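Local coordinates for amino acid ABC superfamily ATP binding cassette transporter, binding protein (PDB 4H5G) that binds L-arginine and probably delivers it to an amino acid ABC transporter for uptake into the cell, at residues Gly39-Ile42 / Asp43-Gln46; Glu113-Asp117 / Leu118-Glu122. All coordinates share one frame; numbering follows the deposited sequence.

Contact 1: Gly39-Ile42 / Asp43-Gln46; sequences GADI and DMAQ
Asp-43 turns its carboxylate back toward Gly-39. Its CG lies beside the backbone N (chi1 -68°), which brings CG to 3.5 Å from the carbonyl O of Gly-39. A water closes the loop: it accepts from Gly-39 N and donates to Asp-43 OD1 at 2.8 Å, tying the residue before the helix to a side chain one turn on. The backbone N of Asp-43 bonds to Gly-39 O at 3.0 Å, and Gln-46 N repeats the step to Ile-42 O at 2.8 Å. Ile-42 meets Asp-43 mainly through the backbone; its side chain leaves the turn and touches Ile-58 of strand 55-60. On another side of the helix Asp-41 and Met-44 run side by side. The bend at chi3 (61°) turns Met-44 CE back to 3.8 Å from Asp-41 OD1. Tyr-228 OH bonds to OD1 and Gly-81 N to OD2 of that carboxylate. This is the opening turn of an alpha-helix, with Gly-39 at the N-cap, and it places the Asp-41 side chain about 6 Å from the bound arginine in a type II periplasmic binding protein fold.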
ATOM      1  N   GLY A  39      10.309  -4.770  -0.859  1.00 19.83           N
ATOM      2  CA  GLY A  39       9.170  -4.794   0.044  1.00 20.46           C
ATOM      3  C   GLY A  39       8.357  -6.060  -0.114  1.00 21.56           C
ATOM      4  O   GLY A  39       8.586  -6.849  -1.035  1.00 17.45           O
ATOM      5  N   ALA A  40       7.396  -6.260   0.781  1.00 19.28           N
ATOM      6  CA  ALA A  40       6.639  -7.514   0.774  1.00 17.28           C
ATOM      7  C   ALA A  40       5.820  -7.674  -0.511  1.00 17.35           C
ATOM      8  O   ALA A  40       5.683  -8.785  -1.028  1.00 19.19           O
ATOM      9  CB  ALA A  40       5.754  -7.626   2.019  1.00 18.63           C
ATOM     10  N   ASP A  41       5.281  -6.572  -1.022  1.00 16.91           N
ATOM     11  CA  ASP A  41       4.514  -6.622  -2.278  1.00 17.07           C
ATOM     12  C   ASP A  41       5.401  -7.006  -3.455  1.00 17.14           C
ATOM     13  O   ASP A  41       4.949  -7.665  -4.402  1.00 16.73           O
ATOM     14  CB  ASP A  41       3.874  -5.262  -2.588  1.00 17.09           C
ATOM     15  CG  ASP A  41       2.505  -5.075  -1.939  1.00 20.40           C
ATOM     16  OD1 ASP A  41       1.952  -6.028  -1.354  1.00 18.69           O
ATOM     17  OD2 ASP A  41       1.961  -3.953  -2.048  1.00 17.73           O
ATOM     18  N   ILE A  42       6.659  -6.588  -3.395  1.00 16.50           N
ATOM     19  CA  ILE A  42       7.613  -6.899  -4.457  1.00 14.07           C
ATOM     20  C   ILE A  42       7.999  -8.374  -4.392  1.00 21.67           C
ATOM     21  O   ILE A  42       8.094  -9.042  -5.424  1.00 18.71           O
ATOM     22  CB  ILE A  42       8.871  -6.012  -4.372  1.00 19.45           C
ATOM     23  CG1 ILE A  42       8.488  -4.528  -4.280  1.00 19.87           C
ATOM     24  CG2 ILE A  42       9.814  -6.279  -5.557  1.00 18.41           C
ATOM     25  CD1 ILE A  42       7.489  -4.068  -5.337  1.00 21.44           C
ATOM     26  N   ASP A  43       8.197  -8.895  -3.186  1.00 18.08           N
ATOM     27  CA  ASP A  43       8.506 -10.316  -3.032  1.00 17.83           C
ATOM     28  C   ASP A  43       7.342 -11.148  -3.541  1.00 19.18           C
ATOM     29  O   ASP A  43       7.532 -12.190  -4.170  1.00 20.30           O
ATOM     30  CB  ASP A  43       8.792 -10.670  -1.560  1.00 16.95           C
ATOM     31  CG  ASP A  43      10.082 -10.049  -1.033  1.00 28.49           C
ATOM     32  OD1 ASP A  43      10.944  -9.650  -1.832  1.00 24.87           O
ATOM     33  OD2 ASP A  43      10.235  -9.986   0.201  1.00 32.88           O
ATOM     34  N   MET A  44       6.127 -10.695  -3.257  1.00 16.99           N
ATOM     35  CA  MET A  44       4.939 -11.414  -3.736  1.00 13.12           C
ATOM     36  C   MET A  44       4.847 -11.321  -5.257  1.00 18.03           C
ATOM     37  O   MET A  44       4.572 -12.311  -5.929  1.00 18.76           O
ATOM     38  CB  MET A  44       3.664 -10.849  -3.107  1.00 13.52           C
ATOM     39  CG  MET A  44       2.391 -11.514  -3.633  1.00 18.17           C
ATOM     40  SD  MET A  44       0.914 -10.867  -2.838  1.00 18.33           S
ATOM     41  CE  MET A  44       1.041  -9.142  -3.322  1.00 16.85           C
ATOM     42  N   ALA A  45       5.105 -10.132  -5.800  1.00 16.94           N
ATOM     43  CA  ALA A  45       5.057  -9.959  -7.258  1.00 20.20           C
ATOM     44  C   ALA A  45       6.088 -10.853  -7.922  1.00 19.48           C
ATOM     45  O   ALA A  45       5.840 -11.434  -8.987  1.00 19.02           O
ATOM     46  CB  ALA A  45       5.265  -8.475  -7.647  1.00 18.35           C
ATOM     47  N   GLN A  46       7.249 -10.976  -7.288  1.00 17.53           N
ATOM     48  CA  GLN A  46       8.288 -11.859  -7.797  1.00 15.62           C
ATOM     49  C   GLN A  46       7.828 -13.311  -7.791  1.00 20.17           C
ATOM     50  O   GLN A  46       8.120 -14.058  -8.728  1.00 19.33           O
ATOM     51  CB  GLN A  46       9.578 -11.720  -6.978  1.00 19.09           C
ATOM     52  CG  GLN A  46      10.747 -12.510  -7.536  1.00 20.87           C
ATOM     53  CD  GLN A  46      11.272 -11.942  -8.846  1.00 26.96           C
ATOM     54  OE1 GLN A  46      11.645 -10.765  -8.931  1.00 25.70           O
ATOM     55  NE2 GLN A  46      11.313 -12.784  -9.878  1.00 26.80           N
TER
HETATM   56  O   HOH W   1      11.980  -7.064  -1.395  1.00 30.41           O

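Contact 2: Glu113-Asp117 / Leu118-Glu122; sequences EKYKD and LTSLE
Asp-117 and Ser-120 grip each other at the start of helix 118-122. The CG of Asp-117 sits between its backbone N and carbonyl carbon (chi1 70°), which swings the carboxylate over the first turn, where OD1 accepts from Ser-120 N at 2.8 Å. That N-H comes from above the carboxylate plane, 45° out of it. The other oxygen, OD2, rests 3.5 Å from Thr-119 CB, the two side chains passing at a slant.

Ser-120 answers with its hydroxyl. At chi1 66° its OG turns back to the loop and lies 2.7 Å from the carbonyl O of Asp-117 and 3.0 Å from Asp-117 OD1; its single proton can serve either oxygen. The same carbonyl also receives Leu-121 N in a weak bond.

Before the cap, the chain turns tightly at Tyr-115, the centre of an inverse gamma turn. Its phenol ring extends along the helix so that Ser-120 O meets the ring edge in plane, 3.6 Å from CE1, while Lys-114 CG stands over one face. Leu-121 CD2 reaches CD1 of Tyr-115 at 3.8 Å from an oblique direction. Both side chains continue inward to strand 103-108, Tyr-115 touching Val-107 and Leu-121 touching Phe-105.

The chemistry is that of an aspartate N-cap. The carboxylate takes up an amide N-H of the first turn that has no helical carbonyl before it, and its negative charge probably interacts favourably with the positive end of the helix dipole. The serine hydroxyl adds a second link to the capping residue, while the Tyr-115 and Leu-121 contact joins loop and helix on the apolar side.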
ATOM      1  N   GLU A 113      -0.423  11.266  23.976  1.00 29.35           N
ATOM      2  CA  GLU A 113      -1.405  11.463  25.044  1.00 34.95           C
ATOM      3  C   GLU A 113      -2.463  12.462  24.621  1.00 44.21           C
ATOM      4  O   GLU A 113      -3.564  12.503  25.165  1.00 47.30           O
ATOM      5  CB  GLU A 113      -0.724  11.918  26.339  1.00 40.45           C
ATOM      6  CG  GLU A 113       0.111  10.843  26.981  1.00 48.67           C
ATOM      7  CD  GLU A 113      -0.675   9.567  27.196  1.00 64.08           C
ATOM      8  OE1 GLU A 113      -1.746   9.625  27.837  1.00 65.26           O
ATOM      9  OE2 GLU A 113      -0.228   8.506  26.709  1.00 69.18           O
ATOM     10  N   LYS A 114      -2.127  13.255  23.617  1.00 34.98           N
ATOM     11  CA  LYS A 114      -2.982  14.350  23.199  1.00 30.92           C
ATOM     12  C   LYS A 114      -4.117  13.882  22.287  1.00 34.96           C
ATOM     13  O   LYS A 114      -5.272  14.270  22.471  1.00 37.12           O
ATOM     14  CB  LYS A 114      -2.130  15.380  22.471  1.00 32.06           C
ATOM     15  CG  LYS A 114      -2.892  16.557  21.945  1.00 42.00           C
ATOM     16  CD  LYS A 114      -1.942  17.489  21.236  1.00 39.72           C
ATOM     17  CE  LYS A 114      -2.652  18.721  20.749  1.00 47.20           C
ATOM     18  NZ  LYS A 114      -1.652  19.653  20.171  1.00 50.34           N
ATOM     19  N   TYR A 115      -3.784  13.056  21.299  1.00 28.96           N
ATOM     20  CA  TYR A 115      -4.766  12.605  20.314  1.00 22.54           C
ATOM     21  C   TYR A 115      -5.392  11.293  20.732  1.00 30.03           C
ATOM     22  O   TYR A 115      -5.126  10.249  20.146  1.00 31.74           O
ATOM     23  CB  TYR A 115      -4.118  12.504  18.928  1.00 25.12           C
ATOM     24  CG  TYR A 115      -3.697  13.867  18.438  1.00 25.38           C
ATOM     25  CD1 TYR A 115      -4.625  14.880  18.333  1.00 24.14           C
ATOM     26  CD2 TYR A 115      -2.370  14.152  18.125  1.00 28.17           C
ATOM     27  CE1 TYR A 115      -4.269  16.141  17.907  1.00 24.38           C
ATOM     28  CE2 TYR A 115      -1.993  15.418  17.696  1.00 26.51           C
ATOM     29  CZ  TYR A 115      -2.949  16.405  17.586  1.00 27.94           C
ATOM     30  OH  TYR A 115      -2.613  17.676  17.176  1.00 26.85           O
ATOM     31  N   LYS A 116      -6.227  11.361  21.761  1.00 35.03           N
ATOM     32  CA  LYS A 116      -6.866  10.164  22.291  1.00 42.14           C
ATOM     33  C   LYS A 116      -8.227   9.866  21.702  1.00 37.45           C
ATOM     34  O   LYS A 116      -8.692   8.733  21.777  1.00 36.49           O
ATOM     35  CB  LYS A 116      -6.966  10.237  23.810  1.00 45.30           C
ATOM     36  CG  LYS A 116      -5.669   9.882  24.480  1.00 53.19           C
ATOM     37  CD  LYS A 116      -5.897   9.287  25.843  1.00 51.01           C
ATOM     38  CE  LYS A 116      -5.141  10.085  26.857  1.00 52.02           C
ATOM     39  NZ  LYS A 116      -5.367  11.511  26.557  1.00 52.15           N
ATOM     40  N   ASP A 117      -8.878  10.874  21.129  1.00 33.85           N
ATOM     41  CA  ASP A 117     -10.202  10.659  20.547  1.00 29.36           C
ATOM     42  C   ASP A 117     -10.328  11.348  19.202  1.00 31.62           C
ATOM     43  O   ASP A 117      -9.417  12.050  18.772  1.00 28.81           O
ATOM     44  CB  ASP A 117     -11.307  11.109  21.511  1.00 26.14           C
ATOM     45  CG  ASP A 117     -11.367  12.628  21.696  1.00 33.51           C
ATOM     46  OD1 ASP A 117     -10.413  13.350  21.320  1.00 31.16           O
ATOM     47  OD2 ASP A 117     -12.384  13.099  22.237  1.00 34.27           O
ATOM     48  N   LEU A 118     -11.452  11.133  18.532  1.00 29.08           N
ATOM     49  CA  LEU A 118     -11.670  11.761  17.237  1.00 31.15           C
ATOM     50  C   LEU A 118     -11.885  13.267  17.352  1.00 28.83           C
ATOM     51  O   LEU A 118     -11.516  14.022  16.448  1.00 31.80           O
ATOM     52  CB  LEU A 118     -12.852  11.113  16.523  1.00 39.74           C
ATOM     53  CG  LEU A 118     -12.663   9.635  16.198  1.00 43.58           C
ATOM     54  CD1 LEU A 118     -13.738   9.173  15.229  1.00 49.89           C
ATOM     55  CD2 LEU A 118     -11.279   9.402  15.631  1.00 44.08           C
ATOM     56  N   THR A 119     -12.479  13.711  18.457  1.00 24.41           N
ATOM     57  CA  THR A 119     -12.720  15.139  18.648  1.00 25.13           C
ATOM     58  C   THR A 119     -11.395  15.898  18.655  1.00 30.53           C
ATOM     59  O   THR A 119     -11.277  16.968  18.066  1.00 31.47           O
ATOM     60  CB  THR A 119     -13.535  15.428  19.940  1.00 29.30           C
ATOM     61  OG1 THR A 119     -14.828  14.820  19.821  1.00 31.48           O
ATOM     62  CG2 THR A 119     -13.706  16.927  20.164  1.00 32.43           C
ATOM     63  N   SER A 120     -10.380  15.325  19.288  1.00 25.27           N
ATOM     64  CA  SER A 120      -9.063  15.964  19.310  1.00 28.03           C
ATOM     65  C   SER A 120      -8.430  16.032  17.908  1.00 26.11           C
ATOM     66  O   SER A 120      -7.778  17.018  17.577  1.00 31.98           O
ATOM     67  CB  SER A 120      -8.129  15.264  20.300  1.00 26.66           C
ATOM     68  OG  SER A 120      -7.829  13.953  19.884  1.00 31.42           O
ATOM     69  N   LEU A 121      -8.623  14.994  17.096  1.00 28.19           N
ATOM     70  CA  LEU A 121      -8.069  14.956  15.732  1.00 28.68           C
ATOM     71  C   LEU A 121      -8.808  15.920  14.833  1.00 38.69           C
ATOM     72  O   LEU A 121      -8.243  16.490  13.900  1.00 37.83           O
ATOM     73  CB  LEU A 121      -8.179  13.556  15.138  1.00 32.37           C
ATOM     74  CG  LEU A 121      -7.252  12.481  15.675  1.00 36.50           C
ATOM     75  CD1 LEU A 121      -7.630  11.131  15.100  1.00 43.52           C
ATOM     76  CD2 LEU A 121      -5.802  12.823  15.347  1.00 41.10           C
ATOM     77  N   GLU A 122     -10.092  16.077  15.124  1.00 33.27           N
ATOM     78  CA  GLU A 122     -10.977  16.957  14.384  1.00 35.07           C
ATOM     79  C   GLU A 122     -10.459  18.389  14.357  1.00 37.75           C
ATOM     80  O   GLU A 122     -10.717  19.132  13.413  1.00 42.90           O
ATOM     81  CB  GLU A 122     -12.352  16.920  15.039  1.00 46.03           C
ATOM     82  CG  GLU A 122     -13.508  17.202  14.137  1.00 50.50           C
ATOM     83  CD  GLU A 122     -14.806  17.235  14.919  1.00 54.53           C
ATOM     84  OE1 GLU A 122     -14.825  17.859  16.005  1.00 42.17           O
ATOM     85  OE2 GLU A 122     -15.790  16.619  14.463  1.00 54.06           O
TER

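In the fold
Contact 1 comes first along the chain and closes well before contact 2 opens. Their centres are about 35 Å apart, the nearest atoms about 25 Å, on opposite sides of the chain's centre, and they do not touch. Each marks the beginning of a helix: residues 39-46 open helix 40-52 directly after strand 34-38, whereas 113-122 lead from the loop after strand 103-108 into helix 118-122. Strand 103-108 belongs to the five-stranded mixed sheet. Contact 1 lies near the bound arginine, while contact 2 lies on the periphery, its centre about 25 Å from that of the chain. Type II binding proteins have two lobes around a ligand cleft, and the wide separation is consistent with one contact in each.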